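Local coordinates for DTDP-4-dehydrorhamnose reductase, rfbD ortholog (Clostridium acetobutylicum, PDB 1VL0), which probably catalyses the reduction of dTDP-6-deoxy-L-lyxo-4-hexulose to dTDP-L-rhamnose, using a nicotinamide cofactor whose bound form in this crystal is NADH, at residues Trp162-Gly165 and Phe170-Thr173; Thr173-Gly178 and Glu285-Leu290; Val191-Ser196 and Arg277-Ser282; Gly22-Glu27 and Asp199-Val204. All blocks are in the same frame, centred on the assembly; numbering follows the deposited sequence. Where two conformers were deposited one is given.

Contact 1: residues Trp162-Gly165 and Phe170-Thr173. With NAI (1,4-dihydronicotinamide adenine dinucleotide), chain D.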
# COMPACT_ATOMS: atom_id res chain seq x y z
N TRP A 162 -2.74 10.18 24.19
CA TRP A 162 -2.91 10.74 25.55
C TRP A 162 -2.58 9.66 26.56
O TRP A 162 -3.35 9.37 27.48
CB TRP A 162 -4.34 11.22 25.73
CG TRP A 162 -4.71 12.39 24.93
CD1 TRP A 162 -4.22 12.78 23.70
CD2 TRP A 162 -5.73 13.35 25.26
NE1 TRP A 162 -4.86 13.92 23.26
CE2 TRP A 162 -5.77 14.31 24.21
CE3 TRP A 162 -6.56 13.53 26.36
CZ2 TRP A 162 -6.62 15.40 24.24
CZ3 TRP A 162 -7.39 14.58 26.37
CH2 TRP A 162 -7.42 15.52 25.32
N LEU A 163 -1.42 9.06 26.40
CA LEU A 163 -1.11 7.83 27.10
C LEU A 163 -0.38 8.03 28.44
O LEU A 163 0.61 8.76 28.53
CB LEU A 163 -0.23 6.95 26.21
CG LEU A 163 0.03 5.54 26.69
CD1 LEU A 163 -1.23 4.73 26.67
CD2 LEU A 163 1.14 4.90 25.85
N TYR A 164 -0.86 7.35 29.48
CA TYR A 164 -0.24 7.46 30.80
C TYR A 164 -0.01 6.08 31.36
O TYR A 164 -0.73 5.13 31.09
CB TYR A 164 -1.07 8.35 31.78
CG TYR A 164 -2.48 7.82 32.03
CD1 TYR A 164 -2.71 6.89 33.00
CD2 TYR A 164 -3.54 8.27 31.29
CE1 TYR A 164 -3.97 6.40 33.23
CE2 TYR A 164 -4.80 7.79 31.50
CZ TYR A 164 -5.01 6.88 32.50
OH TYR A 164 -6.25 6.34 32.68
N GLY A 165 1.02 5.99 32.17
CA GLY A 165 1.40 4.74 32.83
C GLY A 165 2.68 4.96 33.63
O GLY A 165 2.91 6.04 34.19
N PHE A 170 1.09 13.26 31.54
CA PHE A 170 0.30 14.44 31.90
C PHE A 170 -0.25 14.35 33.30
O PHE A 170 -0.42 15.37 33.97
CB PHE A 170 -0.86 14.57 30.92
CG PHE A 170 -1.73 15.76 31.15
CD1 PHE A 170 -1.31 17.00 30.77
CD2 PHE A 170 -2.98 15.62 31.71
CE1 PHE A 170 -2.16 18.10 30.93
CE2 PHE A 170 -3.80 16.69 31.89
CZ PHE A 170 -3.39 17.93 31.51
N VAL A 171 -0.53 13.13 33.73
CA VAL A 171 -1.06 12.92 35.07
C VAL A 171 -0.03 13.35 36.12
O VAL A 171 -0.34 14.18 37.00
CB VAL A 171 -1.53 11.45 35.30
CG1 VAL A 171 -2.10 11.28 36.69
CG2 VAL A 171 -2.58 11.07 34.29
N LYS A 172 1.18 12.79 36.01
CA LYS A 172 2.28 13.14 36.91
C LYS A 172 2.63 14.63 36.86
O LYS A 172 2.86 15.29 37.89
CB LYS A 172 3.50 12.26 36.63
CG LYS A 172 3.30 10.81 37.01
CD LYS A 172 4.63 10.01 36.90
CE LYS A 172 4.47 8.55 37.24
NZ LYS A 172 5.83 7.85 37.20
N THR A 173 2.66 15.17 35.65
CA THR A 173 2.89 16.60 35.45
C THR A 173 1.88 17.49 36.17
O THR A 173 2.27 18.40 36.90
CB THR A 173 2.87 16.87 33.96
OG1 THR A 173 3.99 16.19 33.37
CG2 THR A 173 3.11 18.35 33.64
PA NAI D . 8.05 6.02 26.32
O1A NAI D . 8.61 7.34 25.86
O2A NAI D . 7.57 6.02 27.75
O5B NAI D . 9.16 4.91 25.98
C5B NAI D . 9.67 4.88 24.66
C4B NAI D . 10.98 4.10 24.60
O4B NAI D . 11.65 4.40 23.38
C3B NAI D . 12.00 4.45 25.68
O3B NAI D . 12.19 3.36 26.56
C2B NAI D . 13.26 4.77 24.86
O2B NAI D . 14.49 4.52 25.51
C1B NAI D . 12.96 3.93 23.62
N9A NAI D . 13.87 4.05 22.46
C8A NAI D . 14.29 5.22 21.90
N7A NAI D . 15.12 4.94 20.88
C5A NAI D . 15.27 3.60 20.77
C6A NAI D . 16.02 2.81 19.89
N6A NAI D . 16.78 3.36 18.96
N1A NAI D . 15.97 1.44 20.01
C2A NAI D . 15.17 0.85 21.00
N3A NAI D . 14.46 1.62 21.88
C4A NAI D . 14.49 3.00 21.77
O3 NAI D . 6.89 5.59 25.29
PN NAI D . 5.33 5.33 25.62
O1N NAI D . 5.12 3.94 26.07
O2N NAI D . 4.79 6.54 26.29
O5D NAI D . 4.80 5.23 24.10
C5D NAI D . 4.58 3.95 23.53
C4D NAI D . 4.07 4.11 22.12
O4D NAI D . 2.84 4.87 22.09
C3D NAI D . 5.07 4.81 21.21
O3D NAI D . 5.16 4.00 20.08
C2D NAI D . 4.46 6.17 20.90
O2D NAI D . 4.74 6.75 19.63
C1D NAI D . 2.97 5.84 21.05
N1N NAI D . 2.15 6.99 21.42
C2N NAI D . 2.24 7.49 22.70
C3N NAI D . 1.42 8.57 23.05
C7N NAI D . 1.72 9.36 24.28
O7N NAI D . 0.71 10.22 24.75
N7N NAI D . 2.90 9.25 24.91
C4N NAI D . 0.54 9.11 22.10
C5N NAI D . 0.46 8.60 20.81
C6N NAI D . 1.29 7.52 20.50
O HOH W 1 0.51 12.25 28.71
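A chi1 of 60° sets the ring of Tyr164 between its own backbone N and carbonyl carbon, while in Val171 a chi1 of -179° turns CG1 anti to the backbone N and gives CG2 to the tyrosine. The methyl meets the root of the aromatic side chain, not its hydroxyl end: Val171 CG2 lies 4.0 Å from both Tyr164 CB and Tyr164 CG, approaching the ring at a slant. No direct hydrogen bond joins the segments. A water does so instead, accepting from Phe170 N at 3.1 Å and giving a weak bond to Leu163 O, a carbonyl that also accepts from Gln23 NE2. The first turn of the helix thus finds an acceptor for one of its amides beside strand 155-164.

The amide of the same residue, Leu163 N, donates to O7N of the NADH carboxamide at 2.9 Å, with a nearly straight N-H...O angle of 174°. Together with Leu163 CB, 3.7 Å from C7N of the cofactor, this bond probably restrains rotation of the carboxamide. Such a backbone grip at a strand end suits the Rossmann-type fold of this extended short-chain reductase. Strand 191-196 runs parallel to strand 155-164 and pairs with Trp162 and Tyr164; Trp162 stacks on Trp226, and the Tyr164 ring also meets Tyr286 of helix 279-290, so that helices 226-237 and 279-290 close over the same corner.

Contact 2: residues Thr173-Gly178 and Glu285-Leu290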
# COMPACT_ATOMS: atom_id res chain seq x y z
N THR A 173 2.66 15.17 35.65
CA THR A 173 2.89 16.60 35.45
C THR A 173 1.88 17.49 36.17
O THR A 173 2.27 18.40 36.90
CB THR A 173 2.87 16.87 33.96
OG1 THR A 173 3.99 16.19 33.37
CG2 THR A 173 3.11 18.35 33.64
N MSE A 174 0.60 17.23 35.94
CA MSE A 174 -0.45 17.94 36.61
C MSE A 174 -0.37 17.85 38.12
O MSE A 174 -0.58 18.84 38.78
CB MSE A 174 -1.82 17.40 36.19
CG MSE A 174 -2.30 17.93 34.88
SE MSE A 174 -2.36 19.94 34.73
CE MSE A 174 -0.84 20.09 33.59
N ILE A 175 -0.12 16.65 38.64
CA ILE A 175 0.04 16.43 40.08
C ILE A 175 1.14 17.28 40.61
O ILE A 175 0.95 17.95 41.61
CB ILE A 175 0.25 14.92 40.41
CG1 ILE A 175 -1.08 14.18 40.26
CG2 ILE A 175 0.73 14.74 41.86
CD1 ILE A 175 -1.01 12.65 40.23
N ASN A 176 2.28 17.30 39.95
CA ASN A 176 3.41 18.11 40.44
C ASN A 176 3.12 19.58 40.36
O ASN A 176 3.39 20.33 41.29
CB ASN A 176 4.68 17.71 39.69
CG ASN A 176 5.12 16.30 40.05
OD1 ASN A 176 4.78 15.79 41.13
ND2 ASN A 176 5.87 15.65 39.14
N LEU A 177 2.60 20.02 39.24
CA LEU A 177 2.29 21.43 39.11
C LEU A 177 1.24 21.88 40.12
O LEU A 177 1.27 22.99 40.64
CB LEU A 177 1.78 21.74 37.69
CG LEU A 177 2.82 21.67 36.57
CD1 LEU A 177 2.14 21.88 35.24
CD2 LEU A 177 3.95 22.68 36.79
N GLY A 178 0.28 20.99 40.37
CA GLY A 178 -0.84 21.28 41.20
C GLY A 178 -0.44 21.42 42.64
O GLY A 178 -1.06 22.19 43.36
N GLU A 285 -8.16 4.08 38.59
CA GLU A 285 -7.34 2.90 38.94
C GLU A 285 -5.85 3.31 39.00
O GLU A 285 -5.06 2.87 39.83
CB GLU A 285 -7.60 1.79 37.93
CG GLU A 285 -6.74 0.55 38.05
CD GLU A 285 -6.81 -0.36 36.81
OE1 GLU A 285 -6.34 0.04 35.71
OE2 GLU A 285 -7.30 -1.52 36.94
N TYR A 286 -5.47 4.19 38.09
CA TYR A 286 -4.09 4.63 37.99
C TYR A 286 -3.69 5.52 39.15
O TYR A 286 -2.63 5.31 39.77
CB TYR A 286 -3.84 5.34 36.66
CG TYR A 286 -2.43 5.86 36.49
CD1 TYR A 286 -1.36 5.00 36.32
CD2 TYR A 286 -2.18 7.20 36.48
CE1 TYR A 286 -0.08 5.47 36.17
CE2 TYR A 286 -0.91 7.70 36.31
CZ TYR A 286 0.14 6.84 36.16
OH TYR A 286 1.39 7.36 36.01
N ILE A 287 -4.52 6.51 39.45
CA ILE A 287 -4.29 7.41 40.57
C ILE A 287 -4.21 6.61 41.87
O ILE A 287 -3.33 6.88 42.68
CB ILE A 287 -5.40 8.50 40.68
CG1 ILE A 287 -5.49 9.36 39.44
CG2 ILE A 287 -5.21 9.40 41.92
CD1 ILE A 287 -4.39 10.20 39.19
N ASP A 288 -5.08 5.61 42.05
CA ASP A 288 -5.06 4.76 43.22
C ASP A 288 -3.70 4.03 43.34
O ASP A 288 -3.14 3.98 44.38
CB ASP A 288 -6.21 3.75 43.20
CG ASP A 288 -7.62 4.42 43.40
OD1 ASP A 288 -7.73 5.64 43.69
OD2 ASP A 288 -8.66 3.76 43.27
N LEU A 289 -3.21 3.47 42.25
CA LEU A 289 -1.89 2.85 42.19
C LEU A 289 -0.80 3.82 42.61
O LEU A 289 0.11 3.46 43.36
CB LEU A 289 -1.61 2.33 40.77
CG LEU A 289 -0.30 1.55 40.56
CD1 LEU A 289 -0.34 0.25 41.32
CD2 LEU A 289 -0.06 1.29 39.09
N LEU A 290 -0.87 5.04 42.11
CA LEU A 290 0.10 6.07 42.43
C LEU A 290 0.14 6.45 43.88
O LEU A 290 1.21 6.67 44.42
CB LEU A 290 -0.22 7.36 41.71
CG LEU A 290 0.11 7.51 40.25
CD1 LEU A 290 -0.26 8.92 39.84
CD2 LEU A 290 1.56 7.27 39.99
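Helix 170-180 packs against the C-terminal helix 279-290 through Ile175, whose side chain reaches toward Ile287 and Leu290 in a small apolar contact centred about 19 Å from the centre of the chain. The backbones stay well apart, with the CA atoms of Ile175 and Ile287 separated by 10.0 Å, and the side chains have to span the distance. Ile175 does so by placing CG1 opposite the carbonyl carbon (chi1 -74°) and continuing almost straight (chi2 166°), which makes CD1 its leading atom. That methyl comes within 3.8 Å of Leu290 CD1 and 4.3 Å of Ile287 CD1, touching residues that lie three positions apart on one side of the opposing helix.

Leu290 is steadied from within its own helix: its CG lies 4.0 Å above one face of the Tyr286 ring, displaced toward the rim, one turn earlier. Tyr286 is itself fixed by hydrogen bonds of its OH to Gly165 O and Asn169 ND2. On helix 170-180 the neighbouring selenomethionine Met174 turns elsewhere, packing on Ala230, Ile233 and Phe234 of helix 226-237. Only about 75 Å² is buried between the two segments, and the atoms that meet are all methyl carbons. Dispersion and the exclusion of water therefore supply the attraction here, and the contact between Ile175 and its two partners carries no directional constraint of its own.

Contact 3: residues Val191-Ser196 and Arg277-Ser282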
# COMPACT_ATOMS: atom_id res chain seq x y z
N VAL A 191 -9.29 18.11 22.15
CA VAL A 191 -10.06 17.03 22.73
C VAL A 191 -9.58 15.68 22.20
O VAL A 191 -9.07 15.57 21.09
CB VAL A 191 -11.61 17.16 22.56
CG1 VAL A 191 -12.12 18.60 22.94
CG2 VAL A 191 -12.02 16.84 21.20
N GLY A 192 -9.75 14.67 23.02
CA GLY A 192 -9.26 13.32 22.74
C GLY A 192 -9.79 12.49 23.88
O GLY A 192 -10.80 12.80 24.46
N THR A 193 -9.06 11.44 24.22
CA THR A 193 -9.42 10.58 25.32
C THR A 193 -8.14 10.09 26.01
O THR A 193 -7.31 9.46 25.35
CB THR A 193 -10.14 9.32 24.84
OG1 THR A 193 -11.13 9.66 23.86
CG2 THR A 193 -10.85 8.66 26.05
N PRO A 194 -8.03 10.35 27.33
CA PRO A 194 -6.92 9.83 28.15
C PRO A 194 -6.91 8.34 28.10
O PRO A 194 -7.99 7.75 28.17
CB PRO A 194 -7.29 10.30 29.56
CG PRO A 194 -8.19 11.55 29.32
CD PRO A 194 -8.97 11.19 28.12
N THR A 195 -5.71 7.71 27.96
CA THR A 195 -5.61 6.29 27.80
C THR A 195 -4.56 5.72 28.69
O THR A 195 -3.46 6.25 28.76
CB THR A 195 -5.30 5.94 26.31
OG1 THR A 195 -6.39 6.41 25.51
CG2 THR A 195 -5.25 4.42 26.08
N SER A 196 -4.97 4.70 29.44
CA SER A 196 -4.07 4.03 30.39
C SER A 196 -3.33 2.97 29.63
O SER A 196 -3.92 2.33 28.80
CB SER A 196 -4.86 3.34 31.55
OG SER A 196 -3.96 2.63 32.42
N ARG A 277 -11.85 0.57 28.83
CA ARG A 277 -12.79 1.08 29.79
C ARG A 277 -12.98 2.56 29.59
O ARG A 277 -12.21 3.22 28.89
CB ARG A 277 -12.28 0.83 31.22
CG ARG A 277 -12.19 -0.62 31.58
CD ARG A 277 -11.41 -0.88 32.80
NE ARG A 277 -10.02 -0.48 32.62
CZ ARG A 277 -9.09 -0.56 33.54
NH1 ARG A 277 -9.38 -1.02 34.75
NH2 ARG A 277 -7.86 -0.20 33.25
N GLU A 278 -14.03 3.06 30.20
CA GLU A 278 -14.29 4.51 30.25
C GLU A 278 -13.08 5.19 30.88
O GLU A 278 -12.52 4.69 31.86
CB GLU A 278 -15.54 4.77 31.11
CG GLU A 278 -16.86 4.35 30.50
CD GLU A 278 -17.26 5.21 29.32
OE1 GLU A 278 -16.84 6.41 29.24
OE2 GLU A 278 -18.01 4.66 28.47
N TRP A 279 -12.73 6.36 30.35
CA TRP A 279 -11.48 6.97 30.70
C TRP A 279 -11.39 7.27 32.19
O TRP A 279 -10.37 7.08 32.80
CB TRP A 279 -11.24 8.19 29.82
CG TRP A 279 -12.05 9.42 30.05
CD1 TRP A 279 -13.20 9.78 29.40
CD2 TRP A 279 -11.73 10.50 30.93
NE1 TRP A 279 -13.62 11.02 29.83
CE2 TRP A 279 -12.75 11.48 30.78
CE3 TRP A 279 -10.70 10.74 31.86
CZ2 TRP A 279 -12.76 12.68 31.51
CZ3 TRP A 279 -10.70 11.89 32.56
CH2 TRP A 279 -11.73 12.88 32.38
N LYS A 280 -12.48 7.67 32.80
CA LYS A 280 -12.44 8.01 34.24
C LYS A 280 -12.18 6.82 35.14
O LYS A 280 -11.55 6.93 36.18
CB LYS A 280 -13.74 8.69 34.64
CG LYS A 280 -13.81 10.14 34.14
CD LYS A 280 -15.08 10.78 34.58
CE LYS A 280 -15.16 12.23 34.10
NZ LYS A 280 -16.46 12.79 34.54
N GLU A 281 -12.66 5.66 34.72
CA GLU A 281 -12.42 4.42 35.45
C GLU A 281 -10.94 3.99 35.41
O GLU A 281 -10.38 3.59 36.41
CB GLU A 281 -13.32 3.33 34.86
CG GLU A 281 -13.28 1.99 35.57
CD GLU A 281 -14.18 0.93 34.91
OE1 GLU A 281 -15.02 1.28 34.04
OE2 GLU A 281 -14.04 -0.27 35.27
N SER A 282 -10.35 4.03 34.22
CA SER A 282 -8.98 3.73 34.03
C SER A 282 -8.10 4.68 34.83
O SER A 282 -7.09 4.29 35.43
CB SER A 282 -8.63 3.81 32.54
OG SER A 282 -9.24 2.75 31.84
O HOH W 2 -8.00 7.08 31.12
O HOH W 3 -5.36 2.34 34.77
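Ser196 OG is gripped twice: it accepts from Val198 N, capping the helix that starts just beyond it, and donates at 2.8 Å to a water that in turn donates to Ser282 O at 2.7 Å. The hydroxyl thus joins an N-cap to a water bridge at the end of a parallel strand in the Rossmann-type sheet, where strand 191-196 gives way to helix 197-210 and the start of helix 279-290 lies over it. Beside the bridge the two serines touch directly, Ser196 CB being 3.9 Å from Ser282 CB, while Ser282 OG turns aside to Asp199 OD1. A second water donates to Trp279 O at 2.9 Å and, weakly, to Pro194 O. Two waters thus bridge the segments, although no direct hydrogen bond crosses between them.

The apolar part belongs to Trp279. Its chi1 of 72° puts the indole in the crowded position between backbone N and carbonyl carbon and lays one face on Pro194, whose CD stands 3.8 Å above the plane, offset toward the rim. Pro194 CG comes 3.7 Å from Trp279 CE3, at the rim of the six-membered ring. On the opposite face the aliphatic chain of Lys280 covers the indole, with CG 3.6 Å above its centre, so that the ring is clasped between a proline and a lysine chain. Thr193, whose OG1 bonds to Gly222 O, closes the near end by setting its CG2 methyl 3.8 Å from Trp279 CB.

Contact 4: residues Gly22-Glu27 and Asp199-Val204. With NAI (1,4-dihydronicotinamide adenine dinucleotide), chain D.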
# COMPACT_ATOMS: atom_id res chain seq x y z
N GLY A 22 9.88 1.81 28.57
CA GLY A 22 8.89 2.89 28.45
C GLY A 22 7.59 2.55 29.16
O GLY A 22 7.44 1.45 29.70
N GLN A 23 6.62 3.47 29.12
CA GLN A 23 5.33 3.23 29.79
C GLN A 23 4.64 1.95 29.36
O GLN A 23 4.25 1.14 30.19
CB GLN A 23 4.38 4.40 29.55
CG GLN A 23 4.88 5.67 30.07
CD GLN A 23 3.80 6.71 30.14
OE1 GLN A 23 3.43 7.12 31.23
NE2 GLN A 23 3.26 7.10 28.98
N LEU A 24 4.43 1.77 28.05
CA LEU A 24 3.73 0.59 27.58
C LEU A 24 4.60 -0.66 27.71
O LEU A 24 4.10 -1.72 28.10
CB LEU A 24 3.32 0.77 26.14
CG LEU A 24 2.58 -0.41 25.52
CD1 LEU A 24 1.27 -0.65 26.29
CD2 LEU A 24 2.33 -0.11 24.04
N GLY A 25 5.88 -0.54 27.40
CA GLY A 25 6.79 -1.66 27.49
C GLY A 25 6.74 -2.30 28.88
O GLY A 25 6.64 -3.51 29.01
N ARG A 26 6.76 -1.47 29.91
CA ARG A 26 6.63 -1.93 31.30
C ARG A 26 5.30 -2.61 31.58
O ARG A 26 5.25 -3.62 32.25
CB ARG A 26 6.83 -0.79 32.28
CG ARG A 26 8.24 -0.34 32.39
CD ARG A 26 8.41 0.89 33.24
NE ARG A 26 9.80 1.22 33.45
CZ ARG A 26 10.36 1.44 34.63
NH1 ARG A 26 9.66 1.35 35.74
NH2 ARG A 26 11.65 1.71 34.69
N GLU A 27 4.20 -2.05 31.07
CA GLU A 27 2.92 -2.63 31.32
C GLU A 27 2.75 -4.00 30.65
O GLU A 27 2.17 -4.93 31.23
CB GLU A 27 1.82 -1.67 30.97
CG GLU A 27 0.41 -2.18 31.31
CD GLU A 27 0.13 -2.49 32.80
OE1 GLU A 27 0.80 -1.95 33.74
OE2 GLU A 27 -0.80 -3.29 33.05
N ASP A 199 -5.09 -0.64 29.64
CA ASP A 199 -6.07 -0.96 28.59
C ASP A 199 -5.41 -1.20 27.22
O ASP A 199 -5.86 -2.04 26.47
CB ASP A 199 -7.06 0.21 28.45
CG ASP A 199 -7.88 0.39 29.69
OD1 ASP A 199 -7.35 1.05 30.61
OD2 ASP A 199 -9.02 -0.17 29.84
N LEU A 200 -4.37 -0.41 26.91
CA LEU A 200 -3.65 -0.53 25.67
C LEU A 200 -2.97 -1.88 25.60
O LEU A 200 -3.04 -2.58 24.61
CB LEU A 200 -2.64 0.61 25.51
CG LEU A 200 -1.77 0.54 24.22
CD1 LEU A 200 -2.58 0.45 22.92
CD2 LEU A 200 -0.84 1.75 24.24
N ALA A 201 -2.33 -2.26 26.69
CA ALA A 201 -1.62 -3.53 26.75
C ALA A 201 -2.53 -4.76 26.64
O ALA A 201 -2.17 -5.76 26.04
CB ALA A 201 -0.81 -3.58 28.02
N ARG A 202 -3.70 -4.69 27.25
CA ARG A 202 -4.69 -5.73 27.14
C ARG A 202 -5.10 -5.89 25.70
O ARG A 202 -5.30 -6.98 25.21
CB ARG A 202 -5.93 -5.41 27.99
CG ARG A 202 -5.78 -5.68 29.45
CD ARG A 202 -6.98 -5.22 30.24
NE ARG A 202 -6.81 -5.31 31.71
CZ ARG A 202 -7.67 -4.78 32.60
NH1 ARG A 202 -8.77 -4.13 32.20
NH2 ARG A 202 -7.44 -4.91 33.89
N VAL A 203 -5.32 -4.77 25.01
CA VAL A 203 -5.72 -4.84 23.62
C VAL A 203 -4.60 -5.44 22.74
O VAL A 203 -4.84 -6.35 21.93
CB VAL A 203 -6.13 -3.46 23.10
CG1 VAL A 203 -6.14 -3.44 21.57
CG2 VAL A 203 -7.54 -3.13 23.65
N VAL A 204 -3.38 -4.95 22.93
CA VAL A 204 -2.23 -5.45 22.20
C VAL A 204 -2.16 -6.93 22.35
O VAL A 204 -2.00 -7.63 21.34
CB VAL A 204 -0.93 -4.81 22.63
CG1 VAL A 204 0.29 -5.61 22.12
CG2 VAL A 204 -0.87 -3.42 22.09
PA NAI D . 8.05 6.02 26.32
O1A NAI D . 8.61 7.34 25.86
O2A NAI D . 7.57 6.02 27.75
O5B NAI D . 9.16 4.91 25.98
C5B NAI D . 9.67 4.88 24.66
C4B NAI D . 10.98 4.10 24.60
O4B NAI D . 11.65 4.40 23.38
C3B NAI D . 12.00 4.45 25.68
O3B NAI D . 12.19 3.36 26.56
C2B NAI D . 13.26 4.77 24.86
O2B NAI D . 14.49 4.52 25.51
C1B NAI D . 12.96 3.93 23.62
N9A NAI D . 13.87 4.05 22.46
C8A NAI D . 14.29 5.22 21.90
N7A NAI D . 15.12 4.94 20.88
C5A NAI D . 15.27 3.60 20.77
C6A NAI D . 16.02 2.81 19.89
N6A NAI D . 16.78 3.36 18.96
N1A NAI D . 15.97 1.44 20.01
C2A NAI D . 15.17 0.85 21.00
N3A NAI D . 14.46 1.62 21.88
C4A NAI D . 14.49 3.00 21.77
O3 NAI D . 6.89 5.59 25.29
PN NAI D . 5.33 5.33 25.62
O1N NAI D . 5.12 3.94 26.07
O2N NAI D . 4.79 6.54 26.29
O5D NAI D . 4.80 5.23 24.10
C5D NAI D . 4.58 3.95 23.53
C4D NAI D . 4.07 4.11 22.12
O4D NAI D . 2.84 4.87 22.09
C3D NAI D . 5.07 4.81 21.21
O3D NAI D . 5.16 4.00 20.08
C2D NAI D . 4.46 6.17 20.90
O2D NAI D . 4.74 6.75 19.63
C1D NAI D . 2.97 5.84 21.05
N1N NAI D . 2.15 6.99 21.42
C2N NAI D . 2.24 7.49 22.70
C3N NAI D . 1.42 8.57 23.05
C7N NAI D . 1.72 9.36 24.28
O7N NAI D . 0.71 10.22 24.75
N7N NAI D . 2.90 9.25 24.91
C4N NAI D . 0.54 9.11 22.10
C5N NAI D . 0.46 8.60 20.81
C6N NAI D . 1.29 7.52 20.50
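Leu24, in the helix turn that receives the diphosphate of NADH, packs its two methyls on Leu200 of helix 197-210. The leucines cross at about a right angle: Leu24 CD2 is 3.7 Å and Leu24 CD1 3.8 Å from Leu200 CD2, so a single methyl rests against both tips of the fork. With CG anti to the backbone N (chi1 180°), Leu24 points across the interface and its CD1 also reaches Ala201 CB at 4.0 Å. Glu27 CG lies on the same alanine methyl, 3.8 Å from Ala201 CB, while its bent chain carries OE2 to Gln31 NE2. The short segment axes approach to 9.5 Å at a crossing angle of -62°.

Gly22 and Gly25 belong to the GxxGxxG turn of the Rossmann fold, which in extended short-chain dehydrogenases leads from the first strand into the first helix. Both phosphates are held by amides of this helix start: Gln23 N donates to O2A of the cofactor at 3.0 Å, and Leu24 N to O1N of the other phosphate, also at 3.0 Å with an angle of 171°. The positive end of the helix dipole probably adds to the attraction. Gln23 reaches on along an extended chain to give NE2 to O2N at 3.1 Å, and its OE1 bonds to Asn169 ND2.

Overall arrangement
Contacts 1 and 4 meet at the cofactor, which binds the strand end of one and the helix start of the other; their centres are 13 Å apart, and Leu163 CD1 touches Leu200 CD2 at 3.9 Å. Contacts 2 and 3 both use helix 279-290, with Arg277 NH2 and Glu285 OE1 forming a salt bridge of 2.9 Å between them. Contact 1 continues along helix 170-180 into contact 2, whose centre is 8 Å away. Contact 3 reaches contact 4 through Asp199, where OD1 receives Arg277 NH2 at 3.0 Å. The side chain of Leu290, in contact 2, is about 14 Å from NADH.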